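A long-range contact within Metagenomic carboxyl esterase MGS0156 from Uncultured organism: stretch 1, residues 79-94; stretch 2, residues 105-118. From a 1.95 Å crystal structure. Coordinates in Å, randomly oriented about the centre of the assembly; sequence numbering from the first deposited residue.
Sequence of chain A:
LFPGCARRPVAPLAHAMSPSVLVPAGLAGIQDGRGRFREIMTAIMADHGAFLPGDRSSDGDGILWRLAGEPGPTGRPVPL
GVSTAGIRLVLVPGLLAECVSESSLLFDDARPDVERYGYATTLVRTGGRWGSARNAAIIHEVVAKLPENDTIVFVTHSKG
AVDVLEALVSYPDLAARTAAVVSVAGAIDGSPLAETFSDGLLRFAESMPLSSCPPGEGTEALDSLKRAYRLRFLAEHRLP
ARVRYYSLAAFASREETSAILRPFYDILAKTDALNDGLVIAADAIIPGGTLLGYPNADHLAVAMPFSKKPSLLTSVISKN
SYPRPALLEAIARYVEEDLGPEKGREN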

# COMPACT_ATOMS: atom_id res chain seq x y z
N PRO A 79 -16.99 -13.45 9.80
CA PRO A 79 -17.49 -14.13 8.60
C PRO A 79 -16.40 -14.99 7.98
O PRO A 79 -15.30 -14.48 7.75
CB PRO A 79 -17.88 -12.99 7.66
CG PRO A 79 -18.02 -11.78 8.56
CD PRO A 79 -17.00 -11.98 9.64
N LEU A 80 -16.67 -16.26 7.73
CA LEU A 80 -15.62 -17.13 7.19
C LEU A 80 -16.12 -17.93 6.00
O LEU A 80 -15.48 -18.88 5.54
CB LEU A 80 -15.10 -18.07 8.29
CG LEU A 80 -14.27 -17.32 9.34
CD1 LEU A 80 -14.00 -18.17 10.59
CD2 LEU A 80 -12.94 -16.83 8.72
N GLY A 81 -17.28 -17.54 5.48
CA GLY A 81 -17.83 -18.17 4.31
C GLY A 81 -17.59 -17.34 3.06
O GLY A 81 -16.78 -16.43 3.07
N VAL A 82 -18.27 -17.68 1.99
CA VAL A 82 -18.10 -17.03 0.71
C VAL A 82 -18.95 -15.76 0.67
O VAL A 82 -20.16 -15.80 0.92
CB VAL A 82 -18.50 -17.95 -0.46
CG1 VAL A 82 -18.42 -17.20 -1.78
CG2 VAL A 82 -17.61 -19.21 -0.49
N SER A 83 -18.31 -14.66 0.32
CA SER A 83 -19.02 -13.40 0.19
C SER A 83 -19.93 -13.41 -1.02
O SER A 83 -19.57 -13.94 -2.08
CB SER A 83 -18.05 -12.23 0.09
OG SER A 83 -18.75 -11.03 -0.19
N THR A 84 -21.11 -12.83 -0.87
CA THR A 84 -22.00 -12.63 -2.00
C THR A 84 -22.27 -11.12 -2.20
O THR A 84 -23.22 -10.75 -2.86
CB THR A 84 -23.35 -13.40 -1.82
OG1 THR A 84 -23.94 -13.08 -0.55
CG2 THR A 84 -23.12 -14.93 -1.88
N ALA A 85 -21.40 -10.28 -1.66
CA ALA A 85 -21.57 -8.82 -1.76
C ALA A 85 -21.26 -8.21 -3.15
O ALA A 85 -21.54 -7.05 -3.39
CB ALA A 85 -20.69 -8.13 -0.71
N GLY A 86 -20.68 -8.98 -4.05
CA GLY A 86 -20.30 -8.43 -5.35
C GLY A 86 -19.17 -7.41 -5.27
O GLY A 86 -19.10 -6.48 -6.07
N ILE A 87 -18.28 -7.57 -4.30
CA ILE A 87 -17.14 -6.66 -4.15
C ILE A 87 -16.02 -7.08 -5.11
O ILE A 87 -15.75 -8.27 -5.25
CB ILE A 87 -16.62 -6.63 -2.69
CG1 ILE A 87 -17.65 -5.91 -1.82
CG2 ILE A 87 -15.22 -5.95 -2.59
CD1 ILE A 87 -17.28 -5.84 -0.36
N ARG A 88 -15.42 -6.10 -5.77
CA ARG A 88 -14.24 -6.32 -6.58
C ARG A 88 -13.07 -5.51 -6.01
O ARG A 88 -13.18 -4.31 -5.84
CB ARG A 88 -14.47 -5.94 -8.04
CG ARG A 88 -13.20 -6.03 -8.89
CD ARG A 88 -13.51 -5.71 -10.35
NE ARG A 88 -14.50 -6.61 -10.91
CZ ARG A 88 -14.23 -7.79 -11.44
NH1 ARG A 88 -12.98 -8.24 -11.51
NH2 ARG A 88 -15.21 -8.53 -11.90
N LEU A 89 -11.99 -6.21 -5.72
CA LEU A 89 -10.75 -5.60 -5.29
C LEU A 89 -9.97 -5.18 -6.54
O LEU A 89 -9.61 -6.01 -7.37
CB LEU A 89 -9.94 -6.57 -4.43
CG LEU A 89 -10.69 -7.27 -3.30
CD1 LEU A 89 -9.78 -8.31 -2.62
CD2 LEU A 89 -11.23 -6.26 -2.29
N VAL A 90 -9.77 -3.87 -6.68
CA VAL A 90 -8.97 -3.32 -7.75
C VAL A 90 -7.58 -3.04 -7.19
O VAL A 90 -7.39 -2.13 -6.38
CB VAL A 90 -9.60 -2.05 -8.32
CG1 VAL A 90 -8.78 -1.55 -9.50
CG2 VAL A 90 -11.06 -2.36 -8.76
N LEU A 91 -6.62 -3.84 -7.62
CA LEU A 91 -5.25 -3.83 -7.13
C LEU A 91 -4.40 -2.86 -7.94
O LEU A 91 -4.32 -2.97 -9.14
CB LEU A 91 -4.66 -5.24 -7.22
CG LEU A 91 -5.50 -6.38 -6.65
CD1 LEU A 91 -4.90 -7.77 -7.01
CD2 LEU A 91 -5.62 -6.20 -5.15
N VAL A 92 -3.78 -1.90 -7.27
CA VAL A 92 -2.95 -0.93 -7.94
C VAL A 92 -1.56 -0.93 -7.33
O VAL A 92 -1.41 -0.56 -6.15
CB VAL A 92 -3.55 0.49 -7.84
CG1 VAL A 92 -2.72 1.48 -8.62
CG2 VAL A 92 -5.02 0.48 -8.30
N PRO A 93 -0.54 -1.30 -8.12
CA PRO A 93 0.83 -1.38 -7.59
C PRO A 93 1.56 -0.06 -7.61
O PRO A 93 1.02 0.94 -8.05
CB PRO A 93 1.51 -2.37 -8.55
CG PRO A 93 0.86 -2.07 -9.84
CD PRO A 93 -0.61 -1.79 -9.51
N GLY A 94 2.82 -0.09 -7.17
CA GLY A 94 3.60 1.12 -7.02
C GLY A 94 4.80 1.30 -7.94
O GLY A 94 4.83 0.80 -9.05
N LEU A 105 3.89 -9.85 -9.40
CA LEU A 105 2.67 -9.09 -9.62
C LEU A 105 1.99 -8.89 -8.28
O LEU A 105 1.97 -9.82 -7.47
CB LEU A 105 1.72 -9.83 -10.58
CG LEU A 105 2.26 -10.07 -11.97
CD1 LEU A 105 1.31 -10.99 -12.76
CD2 LEU A 105 2.46 -8.70 -12.67
N LEU A 106 1.41 -7.71 -8.08
CA LEU A 106 0.83 -7.31 -6.80
C LEU A 106 -0.14 -8.37 -6.24
O LEU A 106 -1.07 -8.78 -6.93
CB LEU A 106 0.12 -5.96 -6.93
CG LEU A 106 -0.49 -5.40 -5.64
CD1 LEU A 106 0.58 -5.08 -4.66
CD2 LEU A 106 -1.34 -4.16 -5.91
N PHE A 107 0.11 -8.81 -5.01
CA PHE A 107 -0.76 -9.77 -4.32
C PHE A 107 -1.05 -11.03 -5.12
O PHE A 107 -2.11 -11.65 -4.97
CB PHE A 107 -2.09 -9.10 -3.92
CG PHE A 107 -1.99 -8.33 -2.62
CD1 PHE A 107 -1.73 -9.00 -1.44
CD2 PHE A 107 -2.16 -6.95 -2.58
CE1 PHE A 107 -1.61 -8.32 -0.24
CE2 PHE A 107 -2.05 -6.25 -1.39
CZ PHE A 107 -1.79 -6.93 -0.21
N ASP A 108 -0.11 -11.42 -5.98
CA ASP A 108 -0.43 -12.49 -6.93
C ASP A 108 -0.78 -13.80 -6.24
O ASP A 108 -1.68 -14.51 -6.67
CB ASP A 108 0.74 -12.73 -7.90
CG ASP A 108 0.28 -13.19 -9.27
OD1 ASP A 108 -0.77 -12.70 -9.77
OD2 ASP A 108 1.00 -14.02 -9.86
N ASP A 109 -0.05 -14.12 -5.17
CA ASP A 109 -0.28 -15.37 -4.46
C ASP A 109 -1.49 -15.30 -3.51
O ASP A 109 -1.88 -16.31 -2.93
CB ASP A 109 0.98 -15.78 -3.70
CG ASP A 109 1.49 -14.69 -2.71
OD1 ASP A 109 1.05 -13.49 -2.73
OD2 ASP A 109 2.39 -15.07 -1.92
N ALA A 110 -2.09 -14.12 -3.37
CA ALA A 110 -3.27 -13.93 -2.52
C ALA A 110 -4.61 -13.99 -3.27
O ALA A 110 -5.66 -14.17 -2.67
CB ALA A 110 -3.17 -12.59 -1.79
N ARG A 111 -4.58 -13.81 -4.58
CA ARG A 111 -5.82 -13.72 -5.35
C ARG A 111 -6.63 -15.03 -5.43
O ARG A 111 -7.86 -14.95 -5.38
CB ARG A 111 -5.51 -13.17 -6.74
CG ARG A 111 -4.93 -11.74 -6.63
CD ARG A 111 -4.43 -11.24 -7.97
NE ARG A 111 -5.54 -11.04 -8.90
CZ ARG A 111 -5.39 -10.68 -10.18
NH1 ARG A 111 -4.16 -10.49 -10.68
NH2 ARG A 111 -6.46 -10.53 -10.96
N PRO A 112 -5.98 -16.21 -5.52
CA PRO A 112 -6.83 -17.42 -5.44
C PRO A 112 -7.65 -17.50 -4.14
O PRO A 112 -8.83 -17.90 -4.18
CB PRO A 112 -5.81 -18.56 -5.51
CG PRO A 112 -4.68 -17.98 -6.32
CD PRO A 112 -4.58 -16.55 -5.86
N ASP A 113 -7.06 -17.12 -3.01
CA ASP A 113 -7.78 -17.25 -1.75
C ASP A 113 -8.96 -16.29 -1.68
O ASP A 113 -10.03 -16.67 -1.23
CB ASP A 113 -6.88 -17.03 -0.54
CG ASP A 113 -7.68 -16.97 0.77
OD1 ASP A 113 -8.02 -18.05 1.30
OD2 ASP A 113 -7.96 -15.84 1.25
N VAL A 114 -8.79 -15.06 -2.11
CA VAL A 114 -9.91 -14.15 -1.90
C VAL A 114 -11.01 -14.46 -2.92
O VAL A 114 -12.18 -14.30 -2.62
CB VAL A 114 -9.49 -12.65 -1.95
CG1 VAL A 114 -8.45 -12.34 -0.83
CG2 VAL A 114 -8.95 -12.25 -3.30
N GLU A 115 -10.64 -14.99 -4.08
CA GLU A 115 -11.64 -15.37 -5.08
C GLU A 115 -12.42 -16.61 -4.67
O GLU A 115 -13.62 -16.74 -4.96
CB GLU A 115 -10.96 -15.57 -6.44
CG GLU A 115 -10.51 -14.23 -7.02
CD GLU A 115 -9.96 -14.33 -8.42
OE1 GLU A 115 -9.85 -15.47 -8.94
OE2 GLU A 115 -9.63 -13.28 -9.01
N ARG A 116 -11.77 -17.52 -3.97
CA ARG A 116 -12.48 -18.63 -3.35
C ARG A 116 -13.62 -18.11 -2.47
O ARG A 116 -14.71 -18.70 -2.43
CB ARG A 116 -11.53 -19.46 -2.52
CG ARG A 116 -12.18 -20.20 -1.38
CD ARG A 116 -11.26 -21.30 -0.89
NE ARG A 116 -11.02 -22.29 -1.94
CZ ARG A 116 -10.08 -23.22 -1.92
NH1 ARG A 116 -9.25 -23.31 -0.88
NH2 ARG A 116 -9.97 -24.07 -2.93
N TYR A 117 -13.36 -17.01 -1.78
CA TYR A 117 -14.34 -16.51 -0.82
C TYR A 117 -15.20 -15.36 -1.31
O TYR A 117 -15.74 -14.60 -0.50
CB TYR A 117 -13.65 -16.13 0.49
CG TYR A 117 -13.17 -17.37 1.21
CD1 TYR A 117 -14.08 -18.26 1.75
CD2 TYR A 117 -11.81 -17.66 1.31
CE1 TYR A 117 -13.65 -19.41 2.40
CE2 TYR A 117 -11.37 -18.81 1.96
CZ TYR A 117 -12.29 -19.68 2.50
OH TYR A 117 -11.87 -20.82 3.15
N GLY A 118 -15.33 -15.24 -2.63
CA GLY A 118 -16.36 -14.41 -3.24
C GLY A 118 -15.94 -13.00 -3.60
O GLY A 118 -16.78 -12.17 -3.95
O HOH W 1 -13.67 -21.44 5.33
O HOH W 2 -17.98 -9.95 -2.55
O HOH W 3 -19.72 -11.75 -4.54
O HOH W 4 -17.36 -10.25 -6.25

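Stretch 1 runs through a loop into a strand, Ile87 to Val92, and stretch 2 makes a tight turn before climbing into a short helix that ends at Arg116. The two backbones come close near both ends of the contact. At one end the CA atoms of Val82 and Tyr117 lie 4.1 Å apart and those of Ser83 and Gly118 4.5 Å; at the other, Pro93 CA and Leu106 CA are 6.0 Å apart. Between these points side chains span the gap.

A single direct hydrogen bond joins the stretches: Ser83 N donates to Tyr117 O at 2.7 Å, with a nearly straight angle of 167°. Tyr117 is the first residue to leave helical phi/psi, and its carbonyl serves the neighbouring loop. Two CA-H...O contacts flank this bond, Val82 CA to Tyr117 O at 3.6 Å and Gly118 CA to Ser83 O at 3.4 Å. The second contact is possible because Gly118 has no CB. With phi/psi of 95/9 a CB would already be jammed against the carbonyl of Tyr117, and a CB on Gly118 would also fall 2.1 Å from Ser83 O. Glycine thus answers both the local backbone and the close approach of the other stretch.

Water completes the polar seam. Water 2 donates to Ser83 OG (2.7 Å) and to Gly118 O (2.9 Å) while accepting from Ile87 N (3.0 Å), so one molecule ties the start of the strand to Gly118, two residues past the helix end. Ser83 OG also accepts from Ala85 N at 3.1 Å, a bond that braces the loop from within. Further out, water 1 accepts from Tyr117 OH at 2.9 Å and donates to Leu80 O at 3.1 Å, linking the phenol to the loop backbone.

The Tyr117 ring lies along that loop. Tyr117 CD1 is 3.5 Å from Gly81 O, and Val82 N sits at the ring edge, near its plane. Val82 adds an apolar touch, CG2 to Tyr117 CD1 at 4.3 Å, and the same CG2 of Val82 rests 3.5 Å from Arg116 O.

Deeper in, the alternation of the strand sets the rule. Leu89 and Leu91 point toward stretch 2, whereas Arg88 and Val92 point away. Leu89 CD1 meets Val114 CG2 at 4.1 Å, a modest contact between a strand leucine and a helix valine. Leu91, with 90 Å² covered, does far more: its CB packs 3.7 Å from Leu106 CD2, its CD2 reaches Phe107 CD2 at 4.4 Å, and its CD1 lies 3.6 Å from Arg111 CD. The last pairing uses the aliphatic part of the arginine, whose NE and NH2 are bonded elsewhere in the structure.

Leu106 and Phe107 occupy the middle of a type II turn from Leu105 to Asp108, and both point toward stretch 1. Leu106 CD2 comes within 3.5 Å of Val92 C, and Leu106 CB lies 4.2 Å from Pro93 CB. The design is an apolar cluster of leucines, with Phe107 and Val114, where the strand meets the turn and helix, and a hydrated backbone clasp beyond the helix end.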